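Local coordinates for protein phosphopantothenoylcysteine decarboxylase (Cryptococcus neoformans, PDB 6EOA) that binds flavin mononucleotide and probably acts as a phosphopantothenoylcysteine decarboxylase in coenzyme A biosynthesis, at residues I34-I48 with I63-Y77. Residues are numbered along the deposited sequence; the frame is centred on the assembly and turned at random.
With FMN (flavin mononucleotide), chain B.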
loop_
_atom_site.group_PDB
_atom_site.type_symbol
_atom_site.label_atom_id
_atom_site.label_comp_id
_atom_site.label_asym_id
_atom_site.label_seq_id
_atom_site.Cartn_x
_atom_site.Cartn_y
_atom_site.Cartn_z
ATOM N N ILE A 34 30.883 -14.859 14.115
ATOM C CA ILE A 34 29.568 -15.230 13.607
ATOM C C ILE A 34 29.066 -14.229 12.572
ATOM O O ILE A 34 29.113 -13.018 12.788
ATOM C CB ILE A 34 28.542 -15.348 14.751
ATOM C CG1 ILE A 34 29.019 -16.381 15.776
ATOM C CG2 ILE A 34 27.169 -15.727 14.207
ATOM C CD1 ILE A 34 28.475 -16.164 17.169
ATOM N N PHE A 35 28.602 -14.751 11.439
ATOM C CA PHE A 35 28.021 -13.932 10.384
ATOM C C PHE A 35 26.507 -14.030 10.454
ATOM O O PHE A 35 25.955 -15.129 10.495
ATOM C CB PHE A 35 28.528 -14.376 9.011
ATOM C CG PHE A 35 28.115 -13.472 7.885
ATOM C CD1 PHE A 35 27.175 -13.883 6.954
ATOM C CD2 PHE A 35 28.672 -12.211 7.755
ATOM C CE1 PHE A 35 26.801 -13.051 5.912
ATOM C CE2 PHE A 35 28.299 -11.376 6.718
ATOM C CZ PHE A 35 27.364 -11.797 5.796
ATOM N N ARG A 36 25.838 -12.883 10.469
ATOM C CA ARG A 36 24.402 -12.850 10.715
ATOM C C ARG A 36 23.617 -12.395 9.488
ATOM O O ARG A 36 23.807 -11.286 8.984
ATOM C CB ARG A 36 24.103 -11.946 11.911
ATOM C CG ARG A 36 24.711 -12.471 13.204
ATOM C CD ARG A 36 24.698 -11.445 14.320
ATOM N NE ARG A 36 24.978 -12.071 15.609
ATOM C CZ ARG A 36 26.185 -12.169 16.159
ATOM N NH1 ARG A 36 27.251 -11.674 15.539
ATOM N NH2 ARG A 36 26.327 -12.762 17.338
ATOM N N VAL A 37 22.738 -13.272 9.016
ATOM C CA VAL A 37 21.951 -13.014 7.820
ATOM C C VAL A 37 20.476 -12.916 8.159
ATOM O O VAL A 37 19.927 -13.790 8.825
ATOM C CB VAL A 37 22.142 -14.122 6.758
ATOM C CG1 VAL A 37 21.426 -13.753 5.474
ATOM C CG2 VAL A 37 23.610 -14.359 6.486
ATOM N N VAL A 38 19.840 -11.842 7.707
ATOM C CA VAL A 38 18.391 -11.755 7.750
ATOM C C VAL A 38 17.832 -12.118 6.382
ATOM O O VAL A 38 18.152 -11.479 5.378
ATOM C CB VAL A 38 17.903 -10.351 8.159
ATOM C CG1 VAL A 38 16.417 -10.198 7.865
ATOM C CG2 VAL A 38 18.185 -10.101 9.628
ATOM N N LEU A 39 17.012 -13.160 6.339
ATOM C CA LEU A 39 16.357 -13.549 5.097
ATOM C C LEU A 39 14.950 -12.957 5.028
ATOM O O LEU A 39 14.116 -13.225 5.890
ATOM C CB LEU A 39 16.294 -15.070 4.973
ATOM C CG LEU A 39 15.497 -15.609 3.780
ATOM C CD1 LEU A 39 16.222 -15.349 2.456
ATOM C CD2 LEU A 39 15.194 -17.091 3.957
ATOM N N ILE A 40 14.697 -12.135 4.015
ATOM C CA ILE A 40 13.355 -11.620 3.788
ATOM C C ILE A 40 12.697 -12.416 2.674
ATOM O O ILE A 40 13.222 -12.492 1.561
ATOM C CB ILE A 40 13.348 -10.123 3.423
ATOM C CG1 ILE A 40 13.969 -9.290 4.542
ATOM C CG2 ILE A 40 11.922 -9.645 3.179
ATOM C CD1 ILE A 40 13.995 -7.798 4.241
ATOM N N THR A 41 11.560 -13.030 2.985
ATOM C CA THR A 41 10.807 -13.803 2.002
ATOM C C THR A 41 9.510 -13.076 1.683
ATOM O O THR A 41 8.822 -12.601 2.587
ATOM C CB THR A 41 10.495 -15.229 2.501
ATOM O OG1 THR A 41 9.513 -15.178 3.544
ATOM C CG2 THR A 41 11.760 -15.896 3.034
ATOM N N SER A 42 9.186 -12.971 0.398
ATOM C CA SER A 42 7.983 -12.261 -0.022
ATOM C C SER A 42 7.043 -13.181 -0.797
ATOM O O SER A 42 7.318 -14.370 -0.959
ATOM C CB SER A 42 8.346 -11.036 -0.861
ATOM O OG SER A 42 9.007 -11.408 -2.058
ATOM N N GLY A 43 5.935 -12.622 -1.272
ATOM C CA GLY A 43 4.864 -13.412 -1.853
ATOM C C GLY A 43 5.084 -13.944 -3.256
ATOM O O GLY A 43 4.249 -13.749 -4.139
ATOM N N SER A 44 6.208 -14.621 -3.459
ATOM C CA SER A 44 6.460 -15.331 -4.705
ATOM C C SER A 44 6.401 -16.835 -4.456
ATOM O O SER A 44 6.593 -17.287 -3.325
ATOM C CB SER A 44 7.816 -14.932 -5.288
ATOM O OG SER A 44 8.267 -15.900 -6.220
ATOM N N VAL A 45 6.141 -17.614 -5.504
ATOM C CA VAL A 45 6.071 -19.065 -5.360
ATOM C C VAL A 45 7.419 -19.623 -4.919
ATOM O O VAL A 45 7.495 -20.693 -4.312
ATOM C CB VAL A 45 5.632 -19.758 -6.671
ATOM C CG1 VAL A 45 4.230 -19.319 -7.058
ATOM C CG2 VAL A 45 6.612 -19.465 -7.792
ATOM N N ALA A 46 8.480 -18.875 -5.202
ATOM C CA ALA A 46 9.831 -19.298 -4.857
ATOM C C ALA A 46 10.047 -19.324 -3.340
ATOM O O ALA A 46 11.059 -19.841 -2.863
ATOM C CB ALA A 46 10.859 -18.392 -5.534
ATOM N N SER A 47 9.091 -18.782 -2.584
ATOM C CA SER A 47 9.141 -18.834 -1.123
ATOM C C SER A 47 9.096 -20.271 -0.604
ATOM O O SER A 47 9.426 -20.529 0.553
ATOM C CB SER A 47 7.989 -18.031 -0.509
ATOM O OG SER A 47 8.335 -16.670 -0.351
ATOM N N ILE A 48 8.672 -21.198 -1.458
ATOM C CA ILE A 48 8.668 -22.618 -1.121
ATOM C C ILE A 48 10.093 -23.104 -0.820
ATOM O O ILE A 48 10.295 -24.021 -0.020
ATOM C CB ILE A 48 8.043 -23.453 -2.264
ATOM C CG1 ILE A 48 6.553 -23.137 -2.388
ATOM C CG2 ILE A 48 8.230 -24.947 -2.030
ATOM C CD1 ILE A 48 5.810 -24.070 -3.325
ATOM N N ILE A 63 27.495 -19.182 10.522
ATOM C CA ILE A 63 26.430 -18.320 10.033
ATOM C C ILE A 63 25.145 -18.549 10.818
ATOM O O ILE A 63 24.728 -19.691 11.021
ATOM C CB ILE A 63 26.152 -18.557 8.527
ATOM C CG1 ILE A 63 27.427 -18.354 7.701
ATOM C CG2 ILE A 63 25.034 -17.641 8.031
ATOM C CD1 ILE A 63 27.264 -18.680 6.229
ATOM N N ASP A 64 24.528 -17.460 11.265
ATOM C CA ASP A 64 23.198 -17.517 11.863
ATOM C C ASP A 64 22.195 -16.836 10.944
ATOM O O ASP A 64 22.549 -15.937 10.182
ATOM C CB ASP A 64 23.175 -16.860 13.243
ATOM C CG ASP A 64 23.916 -17.674 14.288
ATOM O OD1 ASP A 64 24.017 -18.913 14.131
ATOM O OD2 ASP A 64 24.399 -17.071 15.269
ATOM N N VAL A 65 20.940 -17.265 11.017
ATOM C CA VAL A 65 19.916 -16.706 10.150
ATOM C C VAL A 65 18.647 -16.355 10.917
ATOM O O VAL A 65 18.196 -17.106 11.784
ATOM C CB VAL A 65 19.573 -17.677 8.989
ATOM C CG1 VAL A 65 19.125 -19.032 9.523
ATOM C CG2 VAL A 65 18.523 -17.074 8.073
ATOM N N GLN A 66 18.098 -15.185 10.612
ATOM C CA GLN A 66 16.768 -14.824 11.066
ATOM C C GLN A 66 15.900 -14.567 9.840
ATOM O O GLN A 66 16.393 -14.127 8.802
ATOM C CB GLN A 66 16.811 -13.603 11.984
ATOM C CG GLN A 66 17.364 -13.906 13.371
ATOM C CD GLN A 66 16.624 -15.041 14.053
ATOM O OE1 GLN A 66 15.396 -15.013 14.180
ATOM N NE2 GLN A 66 17.365 -16.052 14.495
ATOM N N VAL A 67 14.610 -14.854 9.957
ATOM C CA VAL A 67 13.718 -14.796 8.808
ATOM C C VAL A 67 12.609 -13.766 8.992
ATOM O O VAL A 67 11.944 -13.736 10.027
ATOM C CB VAL A 67 13.081 -16.169 8.538
ATOM C CG1 VAL A 67 12.115 -16.097 7.357
ATOM C CG2 VAL A 67 14.162 -17.211 8.297
ATOM N N VAL A 68 12.419 -12.927 7.979
ATOM C CA VAL A 68 11.290 -12.003 7.940
ATOM C C VAL A 68 10.363 -12.370 6.793
ATOM O O VAL A 68 10.777 -12.399 5.635
ATOM C CB VAL A 68 11.751 -10.548 7.774
ATOM C CG1 VAL A 68 10.543 -9.628 7.571
ATOM C CG2 VAL A 68 12.575 -10.120 8.978
ATOM N N ALA A 69 9.109 -12.662 7.116
ATOM C CA ALA A 69 8.147 -13.077 6.107
ATOM C C ALA A 69 7.061 -12.029 5.925
ATOM O O ALA A 69 6.435 -11.601 6.888
ATOM C CB ALA A 69 7.527 -14.415 6.484
ATOM N N THR A 70 6.850 -11.607 4.685
ATOM C CA THR A 70 5.700 -10.778 4.372
ATOM C C THR A 70 4.464 -11.656 4.510
ATOM O O THR A 70 4.579 -12.886 4.522
ATOM C CB THR A 70 5.781 -10.192 2.968
ATOM O OG1 THR A 70 5.619 -11.235 1.997
ATOM C CG2 THR A 70 7.121 -9.507 2.751
ATOM N N LYS A 71 3.289 -11.046 4.628
ATOM C CA LYS A 71 2.080 -11.835 4.844
ATOM C C LYS A 71 1.849 -12.810 3.693
ATOM O O LYS A 71 1.482 -13.961 3.910
ATOM C CB LYS A 71 0.849 -10.942 5.019
ATOM C CG LYS A 71 -0.423 -11.760 5.195
ATOM C CD LYS A 71 -1.692 -10.926 5.120
ATOM C CE LYS A 71 -2.862 -11.682 5.749
ATOM N NZ LYS A 71 -4.187 -11.157 5.305
ATOM N N ALA A 72 2.075 -12.345 2.471
ATOM C CA ALA A 72 1.884 -13.181 1.292
ATOM C C ALA A 72 2.821 -14.396 1.278
ATOM O O ALA A 72 2.430 -15.474 0.839
ATOM C CB ALA A 72 2.080 -12.353 0.029
ATOM N N SER A 73 4.050 -14.224 1.759
ATOM C CA SER A 73 5.024 -15.310 1.721
ATOM C C SER A 73 4.639 -16.435 2.671
ATOM O O SER A 73 5.019 -17.590 2.466
ATOM C CB SER A 73 6.426 -14.803 2.065
ATOM O OG SER A 73 6.568 -14.596 3.457
ATOM N N THR A 74 3.872 -16.100 3.706
ATOM C CA THR A 74 3.452 -17.097 4.687
ATOM C C THR A 74 2.453 -18.091 4.100
ATOM O O THR A 74 2.156 -19.112 4.715
ATOM C CB THR A 74 2.820 -16.438 5.929
ATOM O OG1 THR A 74 1.630 -15.733 5.549
ATOM C CG2 THR A 74 3.802 -15.478 6.586
ATOM N N TYR A 75 1.928 -17.783 2.917
ATOM C CA TYR A 75 1.040 -18.702 2.210
ATOM C C TYR A 75 1.806 -19.835 1.534
ATOM O O TYR A 75 1.221 -20.856 1.180
ATOM C CB TYR A 75 0.220 -17.959 1.156
ATOM C CG TYR A 75 -0.968 -17.204 1.703
ATOM C CD1 TYR A 75 -2.190 -17.841 1.893
ATOM C CD2 TYR A 75 -0.877 -15.847 2.010
ATOM C CE1 TYR A 75 -3.288 -17.152 2.387
ATOM C CE2 TYR A 75 -1.970 -15.148 2.501
ATOM C CZ TYR A 75 -3.173 -15.808 2.689
ATOM O OH TYR A 75 -4.263 -15.122 3.178
ATOM N N PHE A 76 3.111 -19.656 1.349
ATOM C CA PHE A 76 3.894 -20.620 0.584
ATOM C C PHE A 76 4.705 -21.556 1.477
ATOM O O PHE A 76 5.192 -22.588 1.016
ATOM C CB PHE A 76 4.816 -19.895 -0.396
ATOM C CG PHE A 76 4.085 -19.039 -1.391
ATOM C CD1 PHE A 76 3.582 -19.586 -2.560
ATOM C CD2 PHE A 76 3.897 -17.687 -1.157
ATOM C CE1 PHE A 76 2.905 -18.801 -3.478
ATOM C CE2 PHE A 76 3.219 -16.895 -2.068
ATOM C CZ PHE A 76 2.722 -17.454 -3.230
ATOM N N TYR A 77 4.844 -21.202 2.753
ATOM C CA TYR A 77 5.541 -22.063 3.707
ATOM C C TYR A 77 5.188 -21.703 5.148
ATOM O O TYR A 77 4.740 -20.592 5.433
ATOM C CB TYR A 77 7.059 -21.988 3.500
ATOM C CG TYR A 77 7.703 -20.699 3.971
ATOM C CD1 TYR A 77 8.437 -20.655 5.154
ATOM C CD2 TYR A 77 7.577 -19.528 3.237
ATOM C CE1 TYR A 77 9.026 -19.476 5.588
ATOM C CE2 TYR A 77 8.164 -18.348 3.662
ATOM C CZ TYR A 77 8.883 -18.329 4.836
ATOM O OH TYR A 77 9.466 -17.156 5.257
HETATM N N1 FMN B . 4.156 -12.238 -7.392
HETATM C C2 FMN B . 5.463 -12.245 -7.838
HETATM O O2 FMN B . 6.060 -11.178 -7.993
HETATM N N3 FMN B . 6.090 -13.447 -8.117
HETATM C C4 FMN B . 5.419 -14.644 -7.951
HETATM O O4 FMN B . 5.988 -15.707 -8.199
HETATM C C4A FMN B . 4.100 -14.639 -7.498
HETATM N N5 FMN B . 3.413 -15.827 -7.325
HETATM C C5A FMN B . 2.107 -15.812 -6.870
HETATM C C6 FMN B . 1.414 -17.006 -6.689
HETATM C C7 FMN B . 0.100 -16.993 -6.232
HETATM C C7M FMN B . -0.646 -18.283 -6.042
HETATM C C8 FMN B . -0.521 -15.778 -5.954
HETATM C C8M FMN B . -1.939 -15.737 -5.463
HETATM C C9 FMN B . 0.171 -14.587 -6.134
HETATM C C9A FMN B . 1.483 -14.599 -6.592
HETATM N N10 FMN B . 2.170 -13.411 -6.765
HETATM C C10 FMN B . 3.474 -13.426 -7.219
HETATM C "C1'" FMN B . 1.501 -12.102 -6.469
HETATM C "C2'" FMN B . 1.862 -11.640 -5.061
HETATM O "O2'" FMN B . 1.764 -12.707 -4.137
HETATM C "C3'" FMN B . 0.951 -10.500 -4.630
HETATM O "O3'" FMN B . 1.255 -9.377 -5.426
HETATM C "C4'" FMN B . 1.159 -10.174 -3.155
HETATM O "O4'" FMN B . 0.119 -9.343 -2.686
HETATM C "C5'" FMN B . 2.502 -9.484 -2.958
HETATM O "O5'" FMN B . 2.791 -9.405 -1.581
HETATM P P FMN B . 4.313 -9.189 -1.087
HETATM O O1P FMN B . 4.703 -7.749 -1.335
HETATM O O2P FMN B . 5.275 -10.095 -1.824
HETATM O O3P FMN B . 4.372 -9.498 0.385
#
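With chi1 of 71° in Thr41 and 73° in Tyr77, Thr41 OG1 and Tyr77 CG each sit between their own backbone N and carbonyl carbon, and the two side chains meet from opposite directions. Thr41 OG1 lies at the edge of the Tyr77 ring, in its plane, and shares a 2.6 Å hydrogen bond with Tyr77 OH. This pair sits by the C-terminal ends of the two parallel strands of a beta-alpha-beta unit, strand 35-41, helix 50-59, strand 63-69, in the Rossmann-like fold of this HFCD-family flavoprotein. Seven backbone hydrogen bonds join the segments, from Asp64 N to Phe35 O up to Thr70 N to Thr41 O. On one face of the sheet Val38 CG1 meets Val68 CG2 at 4.0 Å; on the other, Leu39 and Val67 pack against Val54 of helix 50-59. Beyond the strands both segments turn into the FMN pocket. Gly43 N and Thr70 OG1 each donate to a phosphate oxygen, O2P and O3P, both at 2.7 Å, while Ala72 CB packs 3.5 Å from Gly43 CA. Trp112 of the second subunit packs on Phe76. Ser44 O lies 3.4 Å above the Phe76 ring plane, over its centre, and FMN C6 meets the ring edge 3.7 Å from Phe76 CZ.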